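PROTEIN (hypothetical protein EF0366) (Enterococcus faecalis, PDB 1VPY) is of unknown function but folds as a TIM alpha/beta barrel of the DUF72 family and binds zinc ions in the crystal. Local coordinates at residues A[49-54]-A[74-79]; A[82-87]-A[118-123]; A[226-231]-A[260-265]. One frame throughout, in Å; residues are numbered along the deposited sequence.

How the interactions relate
Read from the N terminus, the three contacts follow one another in series, neither nesting nor crossing. Interaction 1 folds the short helix 49-52, which follows strand 44-47, onto the end of the next strand, 72-76. Interaction 2 then brings the loop after that strand against the end of strand 114-120, its neighbour in the barrel. The two touch directly, with Met75 O close to Leu118 N and Ser79 O close to Gln84 N. Interaction 3 lies apart, its nearest atoms about 14 Å from either of the others, and ties the loop after strand 201-205 to helix 260-273 beside a zinc ion.

Interaction 1. Residues A[49-54]-A[74-79]; sequences TAYYGI and VMKVYS
Tyr51 and Ser79 form the tight half of this contact, an example of how one aromatic ring can be covered on both faces. Ser79 CB sits over the ring centre in a CH-pi contact, 3.7 Å from the centroid of the Tyr51 ring. The opposite face takes the ammonium of Lys76, a cation-pi pair with NZ 4.1 Å from the centroid and displaced toward the rim. CG of Tyr51 is anti to the backbone N (chi1 178°), and the ring runs side by side with the extended lysine chain, Lys76 CE reaching 3.7 Å from Tyr51 CD1. Lys76 NZ also hydrogen-bonds Gln120 OE1, its main polar partner, while resting over the ring. The backbones are joined as well: Ser79 N donates to Tyr51 O at 3.0 Å (154° at the hydrogen). Nearby, Ile54 crosses Tyr78 at about a right angle, its CG1 3.8 Å from Tyr78 CB.

The looser side is different in kind. Between Ala50 and Lys76 a water bridges the gap, accepting from Ala50 N and donating to Lys76 O at 2.7 Å, while the exposed Tyr52 has its CB directed away from residues 74-79. In the TIM barrel, strand 72-76 is paired with strands 44-47 and 114-120 on its two sides, and helix 94-104 packs on Ile54, Val77 and Tyr78.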
ATOM      1  N   THR A  49      -2.055   3.018 -11.345  1.00 44.15           N
ATOM      2  CA  THR A  49      -2.395   2.850 -12.757  1.00 43.88           C
ATOM      3  C   THR A  49      -2.942   1.463 -13.140  1.00 43.64           C
ATOM      4  O   THR A  49      -3.884   1.370 -13.923  1.00 43.46           O
ATOM      5  CB  THR A  49      -1.185   3.256 -13.648  1.00 43.84           C
ATOM      6  OG1 THR A  49      -1.437   2.917 -15.012  1.00 43.89           O
ATOM      7  CG2 THR A  49       0.077   2.565 -13.190  1.00 44.25           C
ATOM      8  N   ALA A  50      -2.366   0.403 -12.574  1.00 43.57           N
ATOM      9  CA  ALA A  50      -2.746  -0.975 -12.914  1.00 43.55           C
ATOM     10  C   ALA A  50      -4.025  -1.443 -12.216  1.00 43.69           C
ATOM     11  O   ALA A  50      -4.577  -2.494 -12.545  1.00 43.70           O
ATOM     12  CB  ALA A  50      -1.597  -1.939 -12.634  1.00 43.29           C
ATOM     13  N   TYR A  51      -4.486  -0.662 -11.250  1.00 43.75           N
ATOM     14  CA  TYR A  51      -5.754  -0.917 -10.591  1.00 43.98           C
ATOM     15  C   TYR A  51      -6.897  -0.781 -11.590  1.00 44.05           C
ATOM     16  O   TYR A  51      -7.919  -1.464 -11.472  1.00 44.05           O
ATOM     17  CB  TYR A  51      -5.937   0.067  -9.432  1.00 44.21           C
ATOM     18  CG  TYR A  51      -7.236  -0.050  -8.667  1.00 44.72           C
ATOM     19  CD1 TYR A  51      -7.383  -0.986  -7.641  1.00 45.36           C
ATOM     20  CD2 TYR A  51      -8.310   0.794  -8.949  1.00 45.05           C
ATOM     21  CE1 TYR A  51      -8.569  -1.084  -6.924  1.00 45.16           C
ATOM     22  CE2 TYR A  51      -9.502   0.700  -8.243  1.00 45.35           C
ATOM     23  CZ  TYR A  51      -9.622  -0.238  -7.232  1.00 45.07           C
ATOM     24  OH  TYR A  51     -10.797  -0.330  -6.531  1.00 44.95           O
ATOM     25  N   TYR A  52      -6.716   0.094 -12.578  1.00 43.96           N
ATOM     26  CA  TYR A  52      -7.782   0.407 -13.537  1.00 43.85           C
ATOM     27  C   TYR A  52      -7.735  -0.467 -14.763  1.00 43.43           C
ATOM     28  O   TYR A  52      -8.753  -0.664 -15.426  1.00 43.49           O
ATOM     29  CB  TYR A  52      -7.728   1.879 -13.938  1.00 44.12           C
ATOM     30  CG  TYR A  52      -7.913   2.767 -12.750  1.00 44.42           C
ATOM     31  CD1 TYR A  52      -9.193   3.067 -12.274  1.00 44.32           C
ATOM     32  CD2 TYR A  52      -6.811   3.272 -12.066  1.00 44.44           C
ATOM     33  CE1 TYR A  52      -9.366   3.869 -11.160  1.00 44.63           C
ATOM     34  CE2 TYR A  52      -6.970   4.074 -10.951  1.00 44.77           C
ATOM     35  CZ  TYR A  52      -8.246   4.368 -10.504  1.00 44.73           C
ATOM     36  OH  TYR A  52      -8.389   5.166  -9.400  1.00 44.97           O
ATOM     37  N   GLY A  53      -6.544  -0.979 -15.055  1.00 42.87           N
ATOM     38  CA  GLY A  53      -6.311  -1.826 -16.213  1.00 42.15           C
ATOM     39  C   GLY A  53      -4.881  -2.313 -16.185  1.00 41.74           C
ATOM     40  O   GLY A  53      -3.956  -1.537 -15.944  1.00 41.43           O
ATOM     41  N   ILE A  54      -4.706  -3.609 -16.422  1.00 41.44           N
ATOM     42  CA  ILE A  54      -3.391  -4.227 -16.405  1.00 41.00           C
ATOM     43  C   ILE A  54      -2.593  -3.755 -17.620  1.00 40.84           C
ATOM     44  O   ILE A  54      -2.991  -4.000 -18.753  1.00 40.94           O
ATOM     45  CB  ILE A  54      -3.501  -5.763 -16.361  1.00 40.88           C
ATOM     46  CG1 ILE A  54      -4.241  -6.193 -15.087  1.00 40.62           C
ATOM     47  CG2 ILE A  54      -2.118  -6.402 -16.440  1.00 41.06           C
ATOM     48  CD1 ILE A  54      -4.586  -7.670 -15.023  1.00 40.43           C
ATOM     49  N   VAL A  74       5.474   0.495  -4.937  1.00 38.01           N
ATOM     50  CA  VAL A  74       4.323  -0.185  -4.378  1.00 38.47           C
ATOM     51  C   VAL A  74       3.316  -0.240  -5.511  1.00 39.26           C
ATOM     52  O   VAL A  74       2.797   0.789  -5.953  1.00 39.38           O
ATOM     53  CB  VAL A  74       3.723   0.542  -3.164  1.00 38.44           C
ATOM     54  CG1 VAL A  74       2.417  -0.129  -2.736  1.00 38.24           C
ATOM     55  CG2 VAL A  74       4.719   0.565  -2.006  1.00 38.74           C
HETATM   56  N   MSE A  75       3.064  -1.450  -5.991  1.00 39.72           N
HETATM   57  CA  MSE A  75       2.202  -1.652  -7.123  1.00 40.26           C
HETATM   58  C   MSE A  75       0.814  -2.069  -6.657  1.00 39.57           C
HETATM   59  O   MSE A  75       0.643  -3.140  -6.088  1.00 39.40           O
HETATM   60  CB  MSE A  75       2.814  -2.717  -8.032  1.00 41.16           C
HETATM   61  CG  MSE A  75       2.222  -2.758  -9.422  1.00 44.88           C
HETATM   62 SE   MSE A  75       2.444  -1.049 -10.383  1.00 55.24          SE
HETATM   63  CE  MSE A  75       4.444  -0.717 -10.028  1.00 52.05           C
ATOM     64  N   LYS A  76      -0.178  -1.217  -6.886  1.00 39.13           N
ATOM     65  CA  LYS A  76      -1.545  -1.565  -6.537  1.00 38.83           C
ATOM     66  C   LYS A  76      -2.089  -2.574  -7.550  1.00 38.75           C
ATOM     67  O   LYS A  76      -2.053  -2.325  -8.753  1.00 39.33           O
ATOM     68  CB  LYS A  76      -2.421  -0.318  -6.474  1.00 38.80           C
ATOM     69  CG  LYS A  76      -3.744  -0.547  -5.752  1.00 38.23           C
ATOM     70  CD  LYS A  76      -4.463   0.752  -5.458  1.00 36.17           C
ATOM     71  CE  LYS A  76      -5.736   0.454  -4.686  1.00 35.57           C
ATOM     72  NZ  LYS A  76      -6.669   1.593  -4.677  1.00 34.86           N
ATOM     73  N   VAL A  77      -2.572  -3.713  -7.063  1.00 38.34           N
ATOM     74  CA  VAL A  77      -3.099  -4.781  -7.930  1.00 38.06           C
ATOM     75  C   VAL A  77      -4.394  -4.393  -8.655  1.00 37.90           C
ATOM     76  O   VAL A  77      -5.120  -3.488  -8.221  1.00 38.00           O
ATOM     77  CB  VAL A  77      -3.325  -6.113  -7.149  1.00 38.01           C
ATOM     78  CG1 VAL A  77      -2.050  -6.549  -6.450  1.00 37.58           C
ATOM     79  CG2 VAL A  77      -4.463  -5.977  -6.157  1.00 37.87           C
ATOM     80  N   TYR A  78      -4.664  -5.085  -9.759  1.00 37.62           N
ATOM     81  CA  TYR A  78      -5.874  -4.875 -10.550  1.00 37.74           C
ATOM     82  C   TYR A  78      -7.145  -4.948  -9.687  1.00 37.79           C
ATOM     83  O   TYR A  78      -7.279  -5.834  -8.841  1.00 37.61           O
ATOM     84  CB  TYR A  78      -5.931  -5.887 -11.711  1.00 37.51           C
ATOM     85  CG  TYR A  78      -7.139  -5.739 -12.617  1.00 37.64           C
ATOM     86  CD1 TYR A  78      -7.336  -4.579 -13.370  1.00 37.74           C
ATOM     87  CD2 TYR A  78      -8.088  -6.760 -12.723  1.00 37.38           C
ATOM     88  CE1 TYR A  78      -8.451  -4.435 -14.201  1.00 37.69           C
ATOM     89  CE2 TYR A  78      -9.200  -6.628 -13.549  1.00 37.07           C
ATOM     90  CZ  TYR A  78      -9.376  -5.464 -14.285  1.00 37.50           C
ATOM     91  OH  TYR A  78     -10.475  -5.325 -15.108  1.00 37.56           O
ATOM     92  N   SER A  79      -8.063  -4.008  -9.907  1.00 37.99           N
ATOM     93  CA  SER A  79      -9.297  -3.902  -9.116  1.00 38.32           C
ATOM     94  C   SER A  79     -10.033  -5.231  -8.935  1.00 38.54           C
ATOM     95  O   SER A  79     -10.595  -5.495  -7.871  1.00 38.59           O
ATOM     96  CB  SER A  79     -10.238  -2.835  -9.691  1.00 38.19           C
ATOM     97  OG  SER A  79     -10.513  -3.063 -11.064  1.00 38.43           O
TER
HETATM   98  O   HOH W   1      -0.784  -0.399 -10.157  1.00 27.96           O

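Interaction 2. Residues A[82-87]-A[118-123]; sequences SCQGEW and LVQFSG
Val119 and Ser82 make the first touch when the strand end is followed in sequence, CG1 of the valine lying 3.8 Å from CB of the serine. The contact illustrates how water and a single aromatic face can join a loop to a barrel strand. At Gln120 the backbone takes over, its side chain being engaged with Lys76. The carbonyl O of Gln120 lies 3.4 Å from Ser82 CB, and one water spans the Gln120 amide and the serine hydroxyl, donating to Ser82 OG and accepting from Gln120 N at a long 3.3 Å. Phe121 comes next. Its CG lies beside the backbone N, anti to the carbonyl carbon (chi1 -65°), and from this start the ring reaches Ser82, one face receiving Ser82 CB 4.1 Å above the plane and offset toward the rim. The ring atom CD1 of Phe121 also approaches the serine carbonyl, 3.5 Å from Ser82 O. That same Ser82 O accepts from a second water at 2.7 Å, which in turn accepts from Ser122 N at 2.8 Å, so the loop carbonyl and the amide are joined through solvent. Ser122 OG lies 3.2 Å from Gln84 CG, beside the extended chain of that glutamine.

The whole contact belongs to the C-terminal rim of the barrel, where strand 114-120 passes into its loop. Strand 147-150 flanks Val119 and Gln120, helix 129-141 covers Phe121 with Tyr134 and Leu135, and Tyr51 of helix 49-52 borders Ser82 and Gln84.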
ATOM      1  N   SER A  82      -8.834  -7.407  -5.949  1.00 40.62           N
ATOM      2  CA  SER A  82      -9.304  -7.010  -4.622  1.00 41.19           C
ATOM      3  C   SER A  82     -10.833  -6.896  -4.549  1.00 41.73           C
ATOM      4  O   SER A  82     -11.375  -6.098  -3.777  1.00 41.64           O
ATOM      5  CB  SER A  82      -8.631  -5.713  -4.179  1.00 40.86           C
ATOM      6  OG  SER A  82      -8.708  -4.741  -5.199  1.00 41.05           O
ATOM      7  N   CYS A  83     -11.509  -7.709  -5.359  1.00 42.49           N
ATOM      8  CA  CYS A  83     -12.970  -7.830  -5.351  1.00 43.50           C
ATOM      9  C   CYS A  83     -13.727  -6.535  -5.685  1.00 43.70           C
ATOM     10  O   CYS A  83     -14.826  -6.300  -5.178  1.00 43.87           O
ATOM     11  CB  CYS A  83     -13.455  -8.425  -4.019  1.00 43.53           C
ATOM     12  SG  CYS A  83     -13.174 -10.204  -3.855  1.00 45.35           S
ATOM     13  N   GLN A  84     -13.144  -5.709  -6.547  1.00 44.16           N
ATOM     14  CA  GLN A  84     -13.749  -4.425  -6.905  1.00 44.63           C
ATOM     15  C   GLN A  84     -14.006  -4.289  -8.400  1.00 45.01           C
ATOM     16  O   GLN A  84     -15.025  -3.726  -8.813  1.00 45.28           O
ATOM     17  CB  GLN A  84     -12.880  -3.270  -6.418  1.00 44.58           C
ATOM     18  CG  GLN A  84     -12.977  -3.034  -4.931  1.00 44.83           C
ATOM     19  CD  GLN A  84     -11.716  -2.422  -4.344  1.00 45.47           C
ATOM     20  OE1 GLN A  84     -10.616  -2.963  -4.490  1.00 44.40           O
ATOM     21  NE2 GLN A  84     -11.874  -1.296  -3.656  1.00 46.29           N
ATOM     22  N   GLY A  85     -13.087  -4.807  -9.208  1.00 45.22           N
ATOM     23  CA  GLY A  85     -13.203  -4.716 -10.656  1.00 45.62           C
ATOM     24  C   GLY A  85     -14.432  -5.388 -11.244  1.00 45.95           C
ATOM     25  O   GLY A  85     -15.026  -6.290 -10.639  1.00 46.12           O
ATOM     26  N   GLU A  86     -14.816  -4.927 -12.430  1.00 45.87           N
ATOM     27  CA  GLU A  86     -15.784  -5.620 -13.258  1.00 45.75           C
ATOM     28  C   GLU A  86     -15.024  -6.633 -14.120  1.00 45.41           C
ATOM     29  O   GLU A  86     -15.248  -6.728 -15.325  1.00 45.57           O
ATOM     30  CB  GLU A  86     -16.516  -4.611 -14.150  1.00 45.92           C
ATOM     31  CG  GLU A  86     -17.175  -3.452 -13.400  1.00 46.66           C
ATOM     32  CD  GLU A  86     -18.541  -3.803 -12.812  1.00 47.59           C
ATOM     33  OE1 GLU A  86     -19.045  -4.927 -13.047  1.00 48.22           O
ATOM     34  OE2 GLU A  86     -19.117  -2.939 -12.114  1.00 47.67           O
ATOM     35  N   TRP A  87     -14.132  -7.395 -13.487  1.00 44.98           N
ATOM     36  CA  TRP A  87     -13.105  -8.168 -14.197  1.00 44.50           C
ATOM     37  C   TRP A  87     -13.632  -9.229 -15.159  1.00 44.02           C
ATOM     38  O   TRP A  87     -12.921  -9.614 -16.090  1.00 44.01           O
ATOM     39  CB  TRP A  87     -12.107  -8.795 -13.212  1.00 44.60           C
ATOM     40  CG  TRP A  87     -12.715  -9.809 -12.285  1.00 44.79           C
ATOM     41  CD1 TRP A  87     -13.161  -9.587 -11.015  1.00 44.94           C
ATOM     42  CD2 TRP A  87     -12.944 -11.201 -12.554  1.00 44.99           C
ATOM     43  NE1 TRP A  87     -13.655 -10.750 -10.477  1.00 45.53           N
ATOM     44  CE2 TRP A  87     -13.539 -11.756 -11.400  1.00 45.11           C
ATOM     45  CE3 TRP A  87     -12.712 -12.032 -13.661  1.00 45.02           C
ATOM     46  CZ2 TRP A  87     -13.903 -13.107 -11.315  1.00 44.60           C
ATOM     47  CZ3 TRP A  87     -13.078 -13.376 -13.579  1.00 44.92           C
ATOM     48  CH2 TRP A  87     -13.665 -13.898 -12.412  1.00 44.73           C
ATOM     49  N   LEU A 118       0.138  -3.964  -3.501  1.00 36.42           N
ATOM     50  CA  LEU A 118      -0.897  -3.531  -2.567  1.00 36.42           C
ATOM     51  C   LEU A 118      -2.238  -4.082  -3.000  1.00 36.56           C
ATOM     52  O   LEU A 118      -2.727  -3.774  -4.078  1.00 36.74           O
ATOM     53  CB  LEU A 118      -0.947  -2.001  -2.408  1.00 36.19           C
ATOM     54  CG  LEU A 118      -2.193  -1.407  -1.732  1.00 36.26           C
ATOM     55  CD1 LEU A 118      -2.316  -1.766  -0.244  1.00 36.20           C
ATOM     56  CD2 LEU A 118      -2.232   0.091  -1.930  1.00 35.99           C
ATOM     57  N   VAL A 119      -2.809  -4.932  -2.159  1.00 37.06           N
ATOM     58  CA  VAL A 119      -4.160  -5.432  -2.374  1.00 37.23           C
ATOM     59  C   VAL A 119      -5.036  -4.713  -1.352  1.00 37.59           C
ATOM     60  O   VAL A 119      -4.989  -5.009  -0.155  1.00 37.84           O
ATOM     61  CB  VAL A 119      -4.241  -6.968  -2.205  1.00 37.24           C
ATOM     62  CG1 VAL A 119      -5.618  -7.484  -2.584  1.00 37.11           C
ATOM     63  CG2 VAL A 119      -3.172  -7.667  -3.041  1.00 37.09           C
ATOM     64  N   GLN A 120      -5.815  -3.752  -1.841  1.00 37.81           N
ATOM     65  CA  GLN A 120      -6.594  -2.861  -0.993  1.00 38.04           C
ATOM     66  C   GLN A 120      -8.098  -3.136  -1.154  1.00 38.13           C
ATOM     67  O   GLN A 120      -8.650  -2.942  -2.240  1.00 38.35           O
ATOM     68  CB  GLN A 120      -6.229  -1.413  -1.344  1.00 38.04           C
ATOM     69  CG  GLN A 120      -6.954  -0.338  -0.551  1.00 38.56           C
ATOM     70  CD  GLN A 120      -8.242   0.084  -1.210  1.00 39.23           C
ATOM     71  OE1 GLN A 120      -8.248   0.571  -2.346  1.00 40.11           O
ATOM     72  NE2 GLN A 120      -9.348  -0.106  -0.508  1.00 39.92           N
ATOM     73  N   PHE A 121      -8.749  -3.582  -0.077  1.00 38.11           N
ATOM     74  CA  PHE A 121     -10.162  -3.999  -0.123  1.00 38.53           C
ATOM     75  C   PHE A 121     -11.146  -2.908   0.273  1.00 38.75           C
ATOM     76  O   PHE A 121     -10.784  -1.927   0.907  1.00 39.10           O
ATOM     77  CB  PHE A 121     -10.395  -5.235   0.753  1.00 38.48           C
ATOM     78  CG  PHE A 121      -9.686  -6.459   0.266  1.00 38.31           C
ATOM     79  CD1 PHE A 121     -10.269  -7.281  -0.688  1.00 38.15           C
ATOM     80  CD2 PHE A 121      -8.424  -6.781   0.745  1.00 38.90           C
ATOM     81  CE1 PHE A 121      -9.612  -8.416  -1.151  1.00 37.91           C
ATOM     82  CE2 PHE A 121      -7.758  -7.912   0.289  1.00 38.91           C
ATOM     83  CZ  PHE A 121      -8.360  -8.734  -0.661  1.00 38.27           C
ATOM     84  N   SER A 122     -12.404  -3.097  -0.094  1.00 39.26           N
ATOM     85  CA  SER A 122     -13.450  -2.123   0.210  1.00 39.49           C
ATOM     86  C   SER A 122     -13.991  -2.240   1.628  1.00 39.67           C
ATOM     87  O   SER A 122     -13.685  -3.191   2.358  1.00 39.63           O
ATOM     88  CB  SER A 122     -14.592  -2.271  -0.782  1.00 39.36           C
ATOM     89  OG  SER A 122     -14.121  -1.998  -2.081  1.00 39.69           O
ATOM     90  N   GLY A 123     -14.808  -1.260   2.000  1.00 39.85           N
ATOM     91  CA  GLY A 123     -15.476  -1.248   3.293  1.00 40.00           C
ATOM     92  C   GLY A 123     -16.430  -2.411   3.472  1.00 39.95           C
ATOM     93  O   GLY A 123     -16.765  -2.765   4.597  1.00 40.08           O
TER
HETATM   94  O   HOH W   2      -6.579  -3.245  -4.968  1.00 38.82           O
HETATM   95  O   HOH W   3     -13.012  -5.245  -1.774  1.00 53.30           O

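Interaction 3. Residues A[226-231]-A[260-265]; sequences LYHYNT and GGDAAE. With ZN (zinc ion), chain B.
The pair His228 and Asp262 is a His-carboxylate hydrogen bond behind a zinc ligand, a second-shell motif in which a carboxylate orients the imidazole that binds the metal. It lies on the surface of the TIM barrel, between the loop after strand 201-205 and the first turn of helix 260-273. The imidazole uses its two nitrogens for separate tasks. His228 NE2 binds the zinc ion at 2.3 Å, while His228 ND1 donates to Asp262 OD1 at 2.9 Å, with an angle of 155° at the hydrogen. The acceptor lies near the ring plane, so the bond leaves the imidazole at its edge. Seen from the aspartate, the donor comes to the anti side of OD1 and stands 32° out of the carboxylate plane, the two flat groups being nearly perpendicular. Together with the zinc bond, this hydrogen bond helps to fix the rotation of the ring, and the negative charge of the carboxylate would probably make NE2 a stronger donor to the metal.

CG of His228 lies anti to the backbone N (chi1 177°), and from a ring begun there ND1 meets Asp262. Either side of this histidine the loop backbone is held: Asn257 ND2 donates to Tyr227 O, and Tyr229 N donates to Asn266 OD1. One turn further along the helix, Glu265 meets the imidazole edge through its aliphatic part, with Glu265 CG 3.8 Å from His228 CE1.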
ATOM      1  N   LEU A 226     -10.145  16.998   0.160  1.00 33.57           N
ATOM      2  CA  LEU A 226      -8.804  17.463   0.527  1.00 33.04           C
ATOM      3  C   LEU A 226      -8.502  17.338   2.010  1.00 32.71           C
ATOM      4  O   LEU A 226      -9.349  17.642   2.853  1.00 32.40           O
ATOM      5  CB  LEU A 226      -8.590  18.916   0.085  1.00 32.71           C
ATOM      6  CG  LEU A 226      -8.744  19.278  -1.392  1.00 32.06           C
ATOM      7  CD1 LEU A 226      -8.801  20.783  -1.525  1.00 31.53           C
ATOM      8  CD2 LEU A 226      -7.603  18.709  -2.234  1.00 31.75           C
ATOM      9  N   TYR A 227      -7.294  16.867   2.311  1.00 32.33           N
ATOM     10  CA  TYR A 227      -6.753  16.952   3.658  1.00 32.44           C
ATOM     11  C   TYR A 227      -5.258  17.218   3.656  1.00 32.68           C
ATOM     12  O   TYR A 227      -4.488  16.433   3.119  1.00 32.82           O
ATOM     13  CB  TYR A 227      -7.054  15.700   4.486  1.00 32.08           C
ATOM     14  CG  TYR A 227      -6.888  15.963   5.969  1.00 31.22           C
ATOM     15  CD1 TYR A 227      -7.858  16.668   6.678  1.00 30.94           C
ATOM     16  CD2 TYR A 227      -5.751  15.539   6.656  1.00 30.30           C
ATOM     17  CE1 TYR A 227      -7.707  16.928   8.034  1.00 30.83           C
ATOM     18  CE2 TYR A 227      -5.588  15.791   8.014  1.00 29.50           C
ATOM     19  CZ  TYR A 227      -6.570  16.490   8.693  1.00 30.92           C
ATOM     20  OH  TYR A 227      -6.431  16.757  10.032  1.00 30.87           O
ATOM     21  N   HIS A 228      -4.867  18.334   4.262  1.00 33.01           N
ATOM     22  CA  HIS A 228      -3.466  18.698   4.440  1.00 33.55           C
ATOM     23  C   HIS A 228      -3.118  18.487   5.913  1.00 33.73           C
ATOM     24  O   HIS A 228      -3.611  19.205   6.778  1.00 33.92           O
ATOM     25  CB  HIS A 228      -3.241  20.160   4.010  1.00 33.64           C
ATOM     26  CG  HIS A 228      -1.840  20.663   4.206  1.00 34.05           C
ATOM     27  ND1 HIS A 228      -0.959  20.841   3.159  1.00 34.40           N
ATOM     28  CD2 HIS A 228      -1.181  21.062   5.322  1.00 33.80           C
ATOM     29  CE1 HIS A 228       0.187  21.309   3.624  1.00 34.54           C
ATOM     30  NE2 HIS A 228       0.080  21.452   4.933  1.00 34.17           N
ATOM     31  N   TYR A 229      -2.288  17.484   6.190  1.00 34.17           N
ATOM     32  CA  TYR A 229      -1.828  17.194   7.547  1.00 34.36           C
ATOM     33  C   TYR A 229      -1.044  18.355   8.125  1.00 34.53           C
ATOM     34  O   TYR A 229      -0.245  18.983   7.427  1.00 34.69           O
ATOM     35  CB  TYR A 229      -0.931  15.960   7.556  1.00 34.45           C
ATOM     36  CG  TYR A 229      -1.637  14.631   7.418  1.00 34.06           C
ATOM     37  CD1 TYR A 229      -2.393  14.116   8.458  1.00 33.68           C
ATOM     38  CD2 TYR A 229      -1.507  13.870   6.255  1.00 34.72           C
ATOM     39  CE1 TYR A 229      -3.027  12.886   8.342  1.00 34.47           C
ATOM     40  CE2 TYR A 229      -2.139  12.635   6.127  1.00 34.43           C
ATOM     41  CZ  TYR A 229      -2.895  12.148   7.178  1.00 34.40           C
ATOM     42  OH  TYR A 229      -3.519  10.920   7.074  1.00 34.71           O
ATOM     43  N   ASN A 230      -1.271  18.634   9.403  1.00 34.94           N
ATOM     44  CA  ASN A 230      -0.609  19.756  10.071  1.00 35.19           C
ATOM     45  C   ASN A 230       0.653  19.302  10.785  1.00 35.21           C
ATOM     46  O   ASN A 230       0.979  18.116  10.776  1.00 35.40           O
ATOM     47  CB  ASN A 230      -1.561  20.487  11.037  1.00 35.14           C
ATOM     48  CG  ASN A 230      -2.087  19.592  12.156  1.00 35.25           C
ATOM     49  OD1 ASN A 230      -1.386  18.713  12.660  1.00 35.59           O
ATOM     50  ND2 ASN A 230      -3.330  19.826  12.555  1.00 34.73           N
ATOM     51  N   THR A 231       1.345  20.250  11.408  1.00 35.26           N
ATOM     52  CA  THR A 231       2.619  19.989  12.068  1.00 35.18           C
ATOM     53  C   THR A 231       2.476  18.960  13.197  1.00 35.14           C
ATOM     54  O   THR A 231       3.306  18.054  13.320  1.00 34.95           O
ATOM     55  CB  THR A 231       3.259  21.308  12.561  1.00 35.13           C
ATOM     56  OG1 THR A 231       3.210  22.270  11.504  1.00 35.00           O
ATOM     57  CG2 THR A 231       4.720  21.106  12.960  1.00 35.50           C
ATOM     58  N   GLY A 260      -1.791  16.157  -4.746  1.00 39.04           N
ATOM     59  CA  GLY A 260      -0.408  15.706  -4.747  1.00 39.18           C
ATOM     60  C   GLY A 260       0.506  16.735  -4.113  1.00 39.08           C
ATOM     61  O   GLY A 260       1.500  16.377  -3.484  1.00 39.36           O
ATOM     62  N   GLY A 261       0.162  18.012  -4.282  1.00 38.79           N
ATOM     63  CA  GLY A 261       0.868  19.108  -3.636  1.00 38.46           C
ATOM     64  C   GLY A 261       0.825  19.007  -2.122  1.00 38.37           C
ATOM     65  O   GLY A 261       1.814  19.323  -1.454  1.00 38.10           O
ATOM     66  N   ASP A 262      -0.317  18.571  -1.582  1.00 38.36           N
ATOM     67  CA  ASP A 262      -0.488  18.397  -0.138  1.00 38.36           C
ATOM     68  C   ASP A 262       0.291  17.194   0.369  1.00 38.34           C
ATOM     69  O   ASP A 262       0.975  17.273   1.393  1.00 38.26           O
ATOM     70  CB  ASP A 262      -1.968  18.249   0.224  1.00 38.51           C
ATOM     71  CG  ASP A 262      -2.727  19.553   0.109  1.00 38.99           C
ATOM     72  OD1 ASP A 262      -2.242  20.583   0.623  1.00 39.48           O
ATOM     73  OD2 ASP A 262      -3.815  19.554  -0.499  1.00 39.57           O
ATOM     74  N   ALA A 263       0.174  16.085  -0.359  1.00 38.32           N
ATOM     75  CA  ALA A 263       0.908  14.865  -0.070  1.00 38.34           C
ATOM     76  C   ALA A 263       2.418  15.112  -0.114  1.00 38.57           C
ATOM     77  O   ALA A 263       3.136  14.721   0.807  1.00 38.91           O
ATOM     78  CB  ALA A 263       0.505  13.771  -1.044  1.00 38.27           C
ATOM     79  N   ALA A 264       2.889  15.781  -1.165  1.00 38.51           N
ATOM     80  CA  ALA A 264       4.311  16.095  -1.323  1.00 38.77           C
ATOM     81  C   ALA A 264       4.844  17.058  -0.263  1.00 39.14           C
ATOM     82  O   ALA A 264       6.007  16.971   0.119  1.00 39.29           O
ATOM     83  CB  ALA A 264       4.590  16.640  -2.716  1.00 38.33           C
ATOM     84  N   GLU A 265       4.002  17.980   0.199  1.00 39.58           N
ATOM     85  CA  GLU A 265       4.387  18.912   1.254  1.00 39.97           C
ATOM     86  C   GLU A 265       4.531  18.132   2.561  1.00 39.85           C
ATOM     87  O   GLU A 265       5.570  18.202   3.221  1.00 39.91           O
ATOM     88  CB  GLU A 265       3.359  20.044   1.389  1.00 40.15           C
ATOM     89  CG  GLU A 265       3.743  21.166   2.362  1.00 41.84           C
ATOM     90  CD  GLU A 265       4.688  22.208   1.756  1.00 44.21           C
ATOM     91  OE1 GLU A 265       4.978  22.135   0.537  1.00 45.06           O
ATOM     92  OE2 GLU A 265       5.133  23.115   2.504  1.00 44.69           O
TER
HETATM   93 ZN    ZN B 278       1.764  22.242   6.331  0.50 45.00          ZN